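PDB 1IUK: hypothetical protein TT1466 from Thermus thermophilus, which probably binds coenzyme A through a Rossmann-like domain, although its cellular function is not known. Local coordinates for residues A17-A21 against D75-P79; R42-V46 against D66-P70; W99-R105 against V121-L126. All blocks are in the same frame, centred on the assembly; numbering follows the deposited sequence.

Interaction 1: A17-A21 against D75-P79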
ATOM      1  N   ALA A  17      -4.695  -1.530  -0.045  1.00 12.65           N
ATOM      2  CA  ALA A  17      -4.870  -0.703  -1.230  1.00 12.36           C
ATOM      3  C   ALA A  17      -3.471  -0.491  -1.804  1.00  9.76           C
ATOM      4  O   ALA A  17      -2.541  -0.185  -1.077  1.00 11.82           O
ATOM      5  CB  ALA A  17      -5.513   0.654  -0.860  1.00 11.65           C
ATOM      6  N   VAL A  18      -3.327  -0.675  -3.113  1.00 12.28           N
ATOM      7  CA  VAL A  18      -2.037  -0.505  -3.769  1.00 11.35           C
ATOM      8  C   VAL A  18      -2.050   0.791  -4.572  1.00 10.06           C
ATOM      9  O   VAL A  18      -2.717   0.902  -5.606  1.00 14.86           O
ATOM     10  CB  VAL A  18      -1.733  -1.706  -4.711  1.00 13.84           C
ATOM     11  CG1 VAL A  18      -0.398  -1.496  -5.420  1.00 13.39           C
ATOM     12  CG2 VAL A  18      -1.728  -3.017  -3.896  1.00 12.19           C
ATOM     13  N   LEU A  19      -1.320   1.775  -4.074  1.00  9.85           N
ATOM     14  CA  LEU A  19      -1.265   3.063  -4.731  1.00 10.63           C
ATOM     15  C   LEU A  19      -0.190   3.005  -5.803  1.00  9.27           C
ATOM     16  O   LEU A  19       1.003   2.888  -5.501  1.00 11.42           O
ATOM     17  CB  LEU A  19      -0.952   4.156  -3.707  1.00  9.98           C
ATOM     18  CG  LEU A  19      -1.152   5.573  -4.224  1.00 10.56           C
ATOM     19  CD1 LEU A  19      -2.634   5.830  -4.418  1.00 14.22           C
ATOM     20  CD2 LEU A  19      -0.530   6.551  -3.252  1.00 12.53           C
ATOM     21  N   GLY A  20      -0.621   3.102  -7.058  1.00 12.29           N
ATOM     22  CA  GLY A  20       0.312   3.033  -8.169  1.00 12.91           C
ATOM     23  C   GLY A  20       0.301   1.637  -8.781  1.00 14.05           C
ATOM     24  O   GLY A  20       1.256   1.253  -9.460  1.00 16.33           O
ATOM     25  N   ALA A  21      -0.784   0.894  -8.532  1.00 13.60           N
ATOM     26  CA  ALA A  21      -0.986  -0.473  -9.035  1.00 13.22           C
ATOM     27  C   ALA A  21      -0.732  -0.511 -10.531  1.00 16.71           C
ATOM     28  O   ALA A  21      -1.211   0.358 -11.257  1.00 14.49           O
ATOM     29  CB  ALA A  21      -2.405  -0.922  -8.754  1.00 12.29           C
ATOM     30  N   ASP A  75      -0.268   0.190   0.478  1.00 13.15           N
ATOM     31  CA  ASP A  75       1.034  -0.186  -0.093  1.00 10.34           C
ATOM     32  C   ASP A  75       1.289   0.814  -1.215  1.00 10.38           C
ATOM     33  O   ASP A  75       0.616   0.783  -2.244  1.00 11.47           O
ATOM     34  CB  ASP A  75       0.949  -1.609  -0.649  1.00 12.46           C
ATOM     35  CG  ASP A  75       2.310  -2.263  -0.844  1.00 12.54           C
ATOM     36  OD1 ASP A  75       3.334  -1.773  -0.315  1.00 11.76           O
ATOM     37  OD2 ASP A  75       2.336  -3.300  -1.538  1.00 16.84           O
ATOM     38  N   VAL A  76       2.256   1.697  -0.987  1.00 11.48           N
ATOM     39  CA  VAL A  76       2.587   2.769  -1.912  1.00 12.29           C
ATOM     40  C   VAL A  76       3.763   2.503  -2.839  1.00 11.28           C
ATOM     41  O   VAL A  76       4.896   2.298  -2.394  1.00 11.92           O
ATOM     42  CB  VAL A  76       2.869   4.087  -1.124  1.00 13.78           C
ATOM     43  CG1 VAL A  76       3.039   5.259  -2.087  1.00 14.22           C
ATOM     44  CG2 VAL A  76       1.720   4.366  -0.154  1.00 13.67           C
ATOM     45  N   PHE A  77       3.483   2.541  -4.136  1.00 14.06           N
ATOM     46  CA  PHE A  77       4.509   2.333  -5.146  1.00 14.65           C
ATOM     47  C   PHE A  77       4.834   3.635  -5.890  1.00 16.06           C
ATOM     48  O   PHE A  77       5.734   3.655  -6.737  1.00 14.79           O
ATOM     49  CB  PHE A  77       4.051   1.264  -6.149  1.00 16.20           C
ATOM     50  CG  PHE A  77       4.087  -0.145  -5.600  1.00 14.40           C
ATOM     51  CD1 PHE A  77       5.235  -0.933  -5.731  1.00 15.13           C
ATOM     52  CD2 PHE A  77       2.980  -0.677  -4.948  1.00 15.26           C
ATOM     53  CE1 PHE A  77       5.271  -2.237  -5.214  1.00 14.00           C
ATOM     54  CE2 PHE A  77       3.008  -1.978  -4.429  1.00 16.52           C
ATOM     55  CZ  PHE A  77       4.159  -2.757  -4.566  1.00 12.54           C
ATOM     56  N   ARG A  78       4.112   4.718  -5.588  1.00 15.72           N
ATOM     57  CA  ARG A  78       4.368   6.001  -6.263  1.00 13.50           C
ATOM     58  C   ARG A  78       5.679   6.599  -5.760  1.00 12.08           C
ATOM     59  O   ARG A  78       5.990   6.515  -4.575  1.00 15.37           O
ATOM     60  CB  ARG A  78       3.196   6.952  -6.057  1.00 15.30           C
ATOM     61  CG  ARG A  78       1.855   6.312  -6.419  1.00 19.25           C
ATOM     62  CD  ARG A  78       1.269   6.831  -7.720  1.00 23.74           C
ATOM     63  NE  ARG A  78       2.283   7.119  -8.720  1.00 30.24           N
ATOM     64  CZ  ARG A  78       2.433   8.300  -9.318  1.00 35.11           C
ATOM     65  NH1 ARG A  78       1.633   9.318  -9.019  1.00 37.03           N
ATOM     66  NH2 ARG A  78       3.388   8.465 -10.222  1.00 33.57           N
ATOM     67  N   PRO A  79       6.477   7.200  -6.668  1.00 13.94           N
ATOM     68  CA  PRO A  79       7.778   7.806  -6.347  1.00 17.05           C
ATOM     69  C   PRO A  79       7.687   8.971  -5.399  1.00 15.14           C
ATOM     70  O   PRO A  79       6.640   9.589  -5.307  1.00 17.09           O
ATOM     71  CB  PRO A  79       8.352   8.207  -7.707  1.00 17.02           C
ATOM     72  CG  PRO A  79       7.187   8.286  -8.609  1.00 17.84           C
ATOM     73  CD  PRO A  79       6.132   7.354  -8.091  1.00 14.56           C
TER
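Neighbouring strands 15-19 and 73-76 in the middle of the parallel Rossmann-like sheet meet here at their C-terminal ends, with Val18 bridged to Asp75 and Leu19 to Val76. Three backbone bonds close the ladder: Asp75 N to Ala17 O, Leu19 N to Asp75 O at 2.8 Å, and Phe77 N to Leu19 O at 2.9 Å. On the face carrying Val18 and Asp75, Val18 CG1 lies 3.5 Å from Phe77 CD2, approaching the ring obliquely. It gets there because CG1 stands anti to the backbone N (chi1 178°). Asp75 OD1 accepts a hydrogen bond from Gln101 NE2, in the loop just after strand 98-100. On the face of Leu19 and Val76 those two side chains run side by side, Leu19 CD2 reaching Val76 CG1 at 4.0 Å. Arg78 crosses Leu19 at about a right angle, its CG 3.8 Å from Leu19 CG, and its bent chain carries CD past Gly20 CA. Gly20 belongs to a type II turn running from Val18 to Ala21. This is the central strand pair of a Rossmann-like sheet, its loops leaving at the C-terminal edge, where such folds usually bind their ligand, here possibly CoA.

Interaction 2: R42-V46 against D66-P70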
ATOM      1  N   ARG A  42      -7.252  -8.766   0.609  1.00 18.27           N
ATOM      2  CA  ARG A  42      -8.115  -8.229  -0.423  1.00 16.79           C
ATOM      3  C   ARG A  42      -7.314  -7.035  -0.915  1.00 18.86           C
ATOM      4  O   ARG A  42      -7.120  -6.068  -0.181  1.00 20.43           O
ATOM      5  CB  ARG A  42      -9.448  -7.754   0.142  1.00 19.99           C
ATOM      6  CG  ARG A  42     -10.264  -6.983  -0.889  1.00 28.85           C
ATOM      7  CD  ARG A  42     -11.637  -6.593  -0.367  1.00 36.51           C
ATOM      8  NE  ARG A  42     -12.624  -6.661  -1.439  1.00 43.94           N
ATOM      9  CZ  ARG A  42     -13.431  -7.697  -1.632  1.00 48.11           C
ATOM     10  NH1 ARG A  42     -13.363  -8.745  -0.815  1.00 48.36           N
ATOM     11  NH2 ARG A  42     -14.289  -7.696  -2.650  1.00 49.80           N
ATOM     12  N   VAL A  43      -6.811  -7.121  -2.140  1.00 19.71           N
ATOM     13  CA  VAL A  43      -6.006  -6.047  -2.702  1.00 17.77           C
ATOM     14  C   VAL A  43      -6.881  -5.171  -3.585  1.00 18.59           C
ATOM     15  O   VAL A  43      -7.592  -5.654  -4.476  1.00 17.44           O
ATOM     16  CB  VAL A  43      -4.809  -6.607  -3.510  1.00 19.22           C
ATOM     17  CG1 VAL A  43      -3.942  -7.472  -2.618  1.00 17.84           C
ATOM     18  CG2 VAL A  43      -5.304  -7.419  -4.681  1.00 24.63           C
ATOM     19  N   LEU A  44      -6.834  -3.870  -3.307  1.00 18.20           N
ATOM     20  CA  LEU A  44      -7.619  -2.884  -4.031  1.00 15.71           C
ATOM     21  C   LEU A  44      -6.684  -2.003  -4.840  1.00 15.13           C
ATOM     22  O   LEU A  44      -5.966  -1.167  -4.284  1.00 14.50           O
ATOM     23  CB  LEU A  44      -8.418  -2.042  -3.038  1.00 18.67           C
ATOM     24  CG  LEU A  44      -9.245  -2.854  -2.040  1.00 16.81           C
ATOM     25  CD1 LEU A  44      -9.861  -1.926  -0.993  1.00 20.55           C
ATOM     26  CD2 LEU A  44     -10.318  -3.632  -2.791  1.00 19.31           C
ATOM     27  N   PRO A  45      -6.663  -2.192  -6.171  1.00 17.13           N
ATOM     28  CA  PRO A  45      -5.786  -1.389  -7.031  1.00 15.09           C
ATOM     29  C   PRO A  45      -6.234   0.070  -7.225  1.00 12.40           C
ATOM     30  O   PRO A  45      -7.398   0.341  -7.531  1.00 10.81           O
ATOM     31  CB  PRO A  45      -5.782  -2.170  -8.347  1.00 17.09           C
ATOM     32  CG  PRO A  45      -7.166  -2.787  -8.395  1.00 16.60           C
ATOM     33  CD  PRO A  45      -7.446  -3.176  -6.950  1.00 17.29           C
ATOM     34  N   VAL A  46      -5.301   0.998  -7.036  1.00 11.81           N
ATOM     35  CA  VAL A  46      -5.593   2.418  -7.232  1.00 13.50           C
ATOM     36  C   VAL A  46      -4.521   3.028  -8.143  1.00 10.72           C
ATOM     37  O   VAL A  46      -3.346   3.050  -7.807  1.00 11.85           O
ATOM     38  CB  VAL A  46      -5.626   3.204  -5.889  1.00 15.65           C
ATOM     39  CG1 VAL A  46      -6.028   4.659  -6.149  1.00 13.65           C
ATOM     40  CG2 VAL A  46      -6.618   2.571  -4.924  1.00 14.16           C
ATOM     41  N   ASP A  66     -12.082   6.892  -3.892  1.00 21.48           N
ATOM     42  CA  ASP A  66     -13.070   6.134  -4.656  1.00 21.01           C
ATOM     43  C   ASP A  66     -13.279   4.755  -4.020  1.00 21.69           C
ATOM     44  O   ASP A  66     -14.244   4.065  -4.331  1.00 22.80           O
ATOM     45  CB  ASP A  66     -12.612   5.942  -6.101  1.00 23.59           C
ATOM     46  CG  ASP A  66     -12.796   7.183  -6.959  1.00 29.39           C
ATOM     47  OD1 ASP A  66     -11.928   7.409  -7.831  1.00 28.39           O
ATOM     48  OD2 ASP A  66     -13.798   7.918  -6.774  1.00 31.00           O
ATOM     49  N   LEU A  67     -12.369   4.353  -3.137  1.00 21.37           N
ATOM     50  CA  LEU A  67     -12.474   3.054  -2.481  1.00 20.95           C
ATOM     51  C   LEU A  67     -13.731   3.064  -1.636  1.00 27.46           C
ATOM     52  O   LEU A  67     -14.050   4.063  -0.985  1.00 28.70           O
ATOM     53  CB  LEU A  67     -11.240   2.783  -1.611  1.00 18.42           C
ATOM     54  CG  LEU A  67      -9.949   2.494  -2.396  1.00 17.85           C
ATOM     55  CD1 LEU A  67      -8.767   2.216  -1.464  1.00 14.45           C
ATOM     56  CD2 LEU A  67     -10.206   1.311  -3.302  1.00 19.54           C
ATOM     57  N   LYS A  68     -14.443   1.947  -1.638  1.00 29.50           N
ATOM     58  CA  LYS A  68     -15.692   1.860  -0.898  1.00 34.01           C
ATOM     59  C   LYS A  68     -15.608   1.074   0.414  1.00 31.92           C
ATOM     60  O   LYS A  68     -16.630   0.613   0.928  1.00 32.56           O
ATOM     61  CB  LYS A  68     -16.783   1.270  -1.811  1.00 38.15           C
ATOM     62  CG  LYS A  68     -17.233   2.203  -2.950  1.00 41.59           C
ATOM     63  CD  LYS A  68     -17.669   3.579  -2.413  1.00 46.67           C
ATOM     64  CE  LYS A  68     -18.419   4.401  -3.468  1.00 49.07           C
ATOM     65  NZ  LYS A  68     -17.920   5.808  -3.568  1.00 49.36           N
ATOM     66  N   GLU A  69     -14.402   0.935   0.960  1.00 28.04           N
ATOM     67  CA  GLU A  69     -14.224   0.218   2.218  1.00 25.87           C
ATOM     68  C   GLU A  69     -12.929   0.627   2.918  1.00 22.15           C
ATOM     69  O   GLU A  69     -12.004   1.121   2.281  1.00 22.95           O
ATOM     70  CB  GLU A  69     -14.246  -1.292   1.972  1.00 30.02           C
ATOM     71  CG  GLU A  69     -12.936  -1.881   1.486  1.00 37.30           C
ATOM     72  CD  GLU A  69     -12.951  -3.396   1.493  1.00 40.50           C
ATOM     73  OE1 GLU A  69     -13.034  -3.996   2.589  1.00 43.22           O
ATOM     74  OE2 GLU A  69     -12.879  -3.988   0.399  1.00 44.29           O
ATOM     75  N   PRO A  70     -12.858   0.442   4.247  1.00 19.82           N
ATOM     76  CA  PRO A  70     -11.664   0.802   5.021  1.00 18.45           C
ATOM     77  C   PRO A  70     -10.432   0.078   4.532  1.00 18.71           C
ATOM     78  O   PRO A  70     -10.521  -1.059   4.086  1.00 20.16           O
ATOM     79  CB  PRO A  70     -12.027   0.420   6.449  1.00 19.45           C
ATOM     80  CG  PRO A  70     -13.518   0.424   6.452  1.00 18.99           C
ATOM     81  CD  PRO A  70     -13.910  -0.107   5.115  1.00 19.26           C
TER
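Arg42 and Glu69 are brought together by different torsions: Arg42 CG stands anti to the backbone N (chi1 171°), while Glu69 CG sits between its backbone N and carbonyl carbon (chi1 82°) and the chain then runs out extended. They join strand 42-46, an outermost strand of the parallel Rossmann-like sheet, to the loop that leads into strand 73-76. No hydrogen bond links the two segments, and the tie is made by one ion pair and a row of apolar side chains. The ion pair is a salt bridge from Arg42 NE to Glu69 OE2 at 3.3 Å. Only NE faces OE2, and the guanidinium and carboxylate planes are 49° apart, so this is not a flat, two-pronged pair; the oxygen lies beside the CD-NE part of the chain, with Arg42 CD 3.0 Å from Glu69 OE2. The same guanidinium has a second acidic partner, NH2 forming a salt bridge with Glu58. Next along the strand, Leu44 CD1 lies alongside the glutamate chain, 3.9 Å from Glu69 OE2 and about as near to CG, and Leu44 CB is 3.8 Å from Leu67 CD2. Leu67 also reaches Ala17 on the adjacent strand, and the loop thereby covers parts of both strands on this face. Further along, Val46 crosses Leu67 obliquely, and its CG2 rests 4.1 Å from Leu67 CD1.

Interaction 3: W99-R105 against V121-L126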
ATOM      1  N   TRP A  99       2.620   1.973   3.896  1.00 13.05           N
ATOM      2  CA  TRP A  99       3.828   1.223   3.565  1.00 12.88           C
ATOM      3  C   TRP A  99       4.476   1.774   2.299  1.00 12.09           C
ATOM      4  O   TRP A  99       3.935   1.598   1.205  1.00 13.65           O
ATOM      5  CB  TRP A  99       3.447  -0.252   3.340  1.00 14.56           C
ATOM      6  CG  TRP A  99       4.606  -1.209   3.235  1.00 15.43           C
ATOM      7  CD1 TRP A  99       5.478  -1.341   2.185  1.00 16.90           C
ATOM      8  CD2 TRP A  99       5.037  -2.139   4.237  1.00 16.98           C
ATOM      9  NE1 TRP A  99       6.426  -2.291   2.477  1.00 16.20           N
ATOM     10  CE2 TRP A  99       6.181  -2.796   3.730  1.00 17.82           C
ATOM     11  CE3 TRP A  99       4.569  -2.479   5.518  1.00 15.37           C
ATOM     12  CZ2 TRP A  99       6.868  -3.777   4.462  1.00 17.18           C
ATOM     13  CZ3 TRP A  99       5.254  -3.456   6.246  1.00 19.67           C
ATOM     14  CH2 TRP A  99       6.392  -4.091   5.712  1.00 16.00           C
ATOM     15  N   LEU A 100       5.616   2.440   2.439  1.00 11.71           N
ATOM     16  CA  LEU A 100       6.301   2.969   1.264  1.00 13.46           C
ATOM     17  C   LEU A 100       7.222   1.876   0.727  1.00 14.11           C
ATOM     18  O   LEU A 100       8.118   1.400   1.438  1.00 13.17           O
ATOM     19  CB  LEU A 100       7.125   4.202   1.630  1.00 15.00           C
ATOM     20  CG  LEU A 100       6.336   5.354   2.264  1.00 14.34           C
ATOM     21  CD1 LEU A 100       7.278   6.552   2.448  1.00 17.13           C
ATOM     22  CD2 LEU A 100       5.118   5.714   1.392  1.00 13.22           C
ATOM     23  N   GLN A 101       7.000   1.485  -0.524  1.00 14.84           N
ATOM     24  CA  GLN A 101       7.801   0.432  -1.138  1.00 15.34           C
ATOM     25  C   GLN A 101       9.279   0.794  -1.329  1.00 17.19           C
ATOM     26  O   GLN A 101       9.694   1.923  -1.088  1.00 16.11           O
ATOM     27  CB  GLN A 101       7.155   0.019  -2.458  1.00 12.50           C
ATOM     28  CG  GLN A 101       5.918  -0.852  -2.258  1.00 12.89           C
ATOM     29  CD  GLN A 101       6.277  -2.282  -1.853  1.00 16.10           C
ATOM     30  OE1 GLN A 101       7.187  -2.892  -2.425  1.00 20.15           O
ATOM     31  NE2 GLN A 101       5.566  -2.818  -0.870  1.00 10.28           N
ATOM     32  N   SER A 102      10.073  -0.191  -1.744  1.00 20.05           N
ATOM     33  CA  SER A 102      11.508  -0.013  -1.959  1.00 20.18           C
ATOM     34  C   SER A 102      11.902   1.223  -2.771  1.00 16.61           C
ATOM     35  O   SER A 102      11.300   1.528  -3.803  1.00 17.03           O
ATOM     36  CB  SER A 102      12.078  -1.262  -2.636  1.00 24.92           C
ATOM     37  OG  SER A 102      11.880  -2.404  -1.818  1.00 31.66           O
ATOM     38  N   GLY A 103      12.925   1.925  -2.294  1.00 18.24           N
ATOM     39  CA  GLY A 103      13.402   3.116  -2.979  1.00 20.40           C
ATOM     40  C   GLY A 103      12.507   4.338  -2.839  1.00 22.80           C
ATOM     41  O   GLY A 103      12.648   5.305  -3.590  1.00 22.17           O
ATOM     42  N   ILE A 104      11.589   4.299  -1.878  1.00 18.74           N
ATOM     43  CA  ILE A 104      10.687   5.409  -1.676  1.00 18.74           C
ATOM     44  C   ILE A 104      10.726   5.957  -0.251  1.00 21.16           C
ATOM     45  O   ILE A 104      10.284   5.300   0.690  1.00 17.39           O
ATOM     46  CB  ILE A 104       9.225   5.012  -2.024  1.00 19.20           C
ATOM     47  CG1 ILE A 104       9.132   4.615  -3.507  1.00 16.64           C
ATOM     48  CG2 ILE A 104       8.274   6.177  -1.725  1.00 17.66           C
ATOM     49  CD1 ILE A 104       7.882   3.828  -3.869  1.00 13.16           C
ATOM     50  N   ARG A 105      11.276   7.168  -0.114  1.00 24.77           N
ATOM     51  CA  ARG A 105      11.351   7.879   1.165  1.00 26.37           C
ATOM     52  C   ARG A 105      10.960   9.332   0.886  1.00 28.13           C
ATOM     53  O   ARG A 105      11.179   9.850  -0.211  1.00 28.02           O
ATOM     54  CB  ARG A 105      12.771   7.866   1.755  1.00 25.40           C
ATOM     55  CG  ARG A 105      13.289   6.511   2.214  1.00 27.66           C
ATOM     56  CD  ARG A 105      12.403   5.857   3.264  1.00 29.20           C
ATOM     57  NE  ARG A 105      12.121   6.699   4.432  1.00 30.04           N
ATOM     58  CZ  ARG A 105      12.981   6.952   5.416  1.00 29.52           C
ATOM     59  NH1 ARG A 105      14.200   6.437   5.386  1.00 35.96           N
ATOM     60  NH2 ARG A 105      12.614   7.691   6.456  1.00 26.41           N
ATOM     61  N   VAL A 121       5.705   2.515   7.472  1.00 16.83           N
ATOM     62  CA  VAL A 121       6.842   1.609   7.308  1.00 17.47           C
ATOM     63  C   VAL A 121       7.387   2.103   5.968  1.00 14.02           C
ATOM     64  O   VAL A 121       6.633   2.240   5.003  1.00 15.97           O
ATOM     65  CB  VAL A 121       6.416   0.128   7.212  1.00 19.35           C
ATOM     66  CG1 VAL A 121       7.627  -0.722   6.848  1.00 20.18           C
ATOM     67  CG2 VAL A 121       5.830  -0.334   8.541  1.00 15.62           C
ATOM     68  N   ALA A 122       8.676   2.414   5.904  1.00 17.82           N
ATOM     69  CA  ALA A 122       9.223   2.949   4.659  1.00 20.38           C
ATOM     70  C   ALA A 122      10.439   2.227   4.097  1.00 22.54           C
ATOM     71  O   ALA A 122      11.248   1.662   4.839  1.00 22.89           O
ATOM     72  CB  ALA A 122       9.546   4.445   4.838  1.00 20.03           C
ATOM     73  N   ASP A 123      10.558   2.275   2.772  1.00 25.16           N
ATOM     74  CA  ASP A 123      11.658   1.646   2.049  1.00 28.35           C
ATOM     75  C   ASP A 123      11.842   0.144   2.363  1.00 27.24           C
ATOM     76  O   ASP A 123      12.931  -0.310   2.732  1.00 25.31           O
ATOM     77  CB  ASP A 123      12.962   2.416   2.314  1.00 27.08           C
ATOM     78  CG  ASP A 123      13.942   2.322   1.152  1.00 31.85           C
ATOM     79  OD1 ASP A 123      14.946   3.067   1.152  1.00 35.20           O
ATOM     80  OD2 ASP A 123      13.712   1.500   0.236  1.00 32.71           O
ATOM     81  N   ARG A 124      10.758  -0.612   2.215  1.00 26.09           N
ATOM     82  CA  ARG A 124      10.768  -2.057   2.434  1.00 25.97           C
ATOM     83  C   ARG A 124       9.804  -2.663   1.425  1.00 22.56           C
ATOM     84  O   ARG A 124       8.838  -2.024   1.025  1.00 22.71           O
ATOM     85  CB  ARG A 124      10.310  -2.400   3.853  1.00 25.98           C
ATOM     86  CG  ARG A 124      11.369  -2.188   4.913  1.00 29.99           C
ATOM     87  CD  ARG A 124      11.205  -3.173   6.060  1.00 39.73           C
ATOM     88  NE  ARG A 124      10.396  -2.638   7.158  1.00 47.42           N
ATOM     89  CZ  ARG A 124      10.314  -3.177   8.377  1.00 52.05           C
ATOM     90  NH1 ARG A 124      10.994  -4.281   8.678  1.00 53.71           N
ATOM     91  NH2 ARG A 124       9.555  -2.607   9.307  1.00 53.29           N
ATOM     92  N   CYS A 125      10.084  -3.885   0.988  1.00 22.50           N
ATOM     93  CA  CYS A 125       9.203  -4.558   0.049  1.00 21.48           C
ATOM     94  C   CYS A 125       8.230  -5.377   0.885  1.00 20.18           C
ATOM     95  O   CYS A 125       8.643  -6.288   1.602  1.00 20.62           O
ATOM     96  CB  CYS A 125       9.995  -5.484  -0.882  1.00 22.42           C
ATOM     97  SG  CYS A 125       8.964  -6.274  -2.141  1.00 26.63           S
ATOM     98  N   LEU A 126       6.944  -5.048   0.795  1.00 17.96           N
ATOM     99  CA  LEU A 126       5.929  -5.747   1.569  1.00 17.60           C
ATOM    100  C   LEU A 126       5.940  -7.272   1.348  1.00 20.04           C
ATOM    101  O   LEU A 126       5.732  -8.039   2.295  1.00 19.59           O
ATOM    102  CB  LEU A 126       4.539  -5.167   1.257  1.00 15.58           C
ATOM    103  CG  LEU A 126       3.352  -5.655   2.104  1.00 15.53           C
ATOM    104  CD1 LEU A 126       3.742  -5.751   3.576  1.00 12.15           C
ATOM    105  CD2 LEU A 126       2.172  -4.704   1.913  1.00 11.93           C
TER
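Trp99 has its indole between two aliphatic side chains in CH-pi contact: Val121 CG1 lies over one face and Leu126 CD1 over the opposite face, each 3.6 Å from the centroid of the six-membered ring. Trp99 and Val121 point the same way from bridged parallel strands, whereas the Leu126 side chain crosses that of Trp99 obliquely but sets CD1 almost on the normal through the six-membered ring. With CG anti to the backbone N (chi1 -169°), the indole carries NE1 to Arg124 O, a 2.8 Å hydrogen bond with the donor well above the carbonyl plane. Arg124 itself crosses the tryptophan at about a right angle, its CB 3.8 Å from Trp99 CZ2. In the strand pairing, Leu100 N bonds to Val121 O. Beyond the strands, the N-H of Gly103, a residue of the type II turn from Gln101 to Ile104, meets Asp123 OD2 at 2.7 Å from above the carboxylate plane. Arg105 crosses Asp123 nearly at a right angle, its CD 3.6 Å from Asp123 CB, and its guanidinium forms a salt bridge with Glu110. The chemistry implies an indole fixed by apolar cover on both faces, Leu126 linking it to the final helix and NE1 to the loop before it.

Overall arrangement
All three contacts draw on the same five-stranded parallel sheet, ordered 42-46, 15-19, 73-76, 98-100, 120-122. Interaction 1 occupies the middle, with interaction 2 at one outer strand and interaction 3 at the other; the centres of 2 and 3 lie about 20 Å apart, on opposite sides of the chain's centre. Along the chain, interaction 2 is nested within the loop closed by interaction 1, and interaction 3 follows in series. Strand 15-19 pairs with 42-46, and 73-76 with 98-100, making interaction 1 the bridge between the outer two. Together they span the width of one Rossmann-like domain, consistent with the CoA-binding family to which the protein belongs.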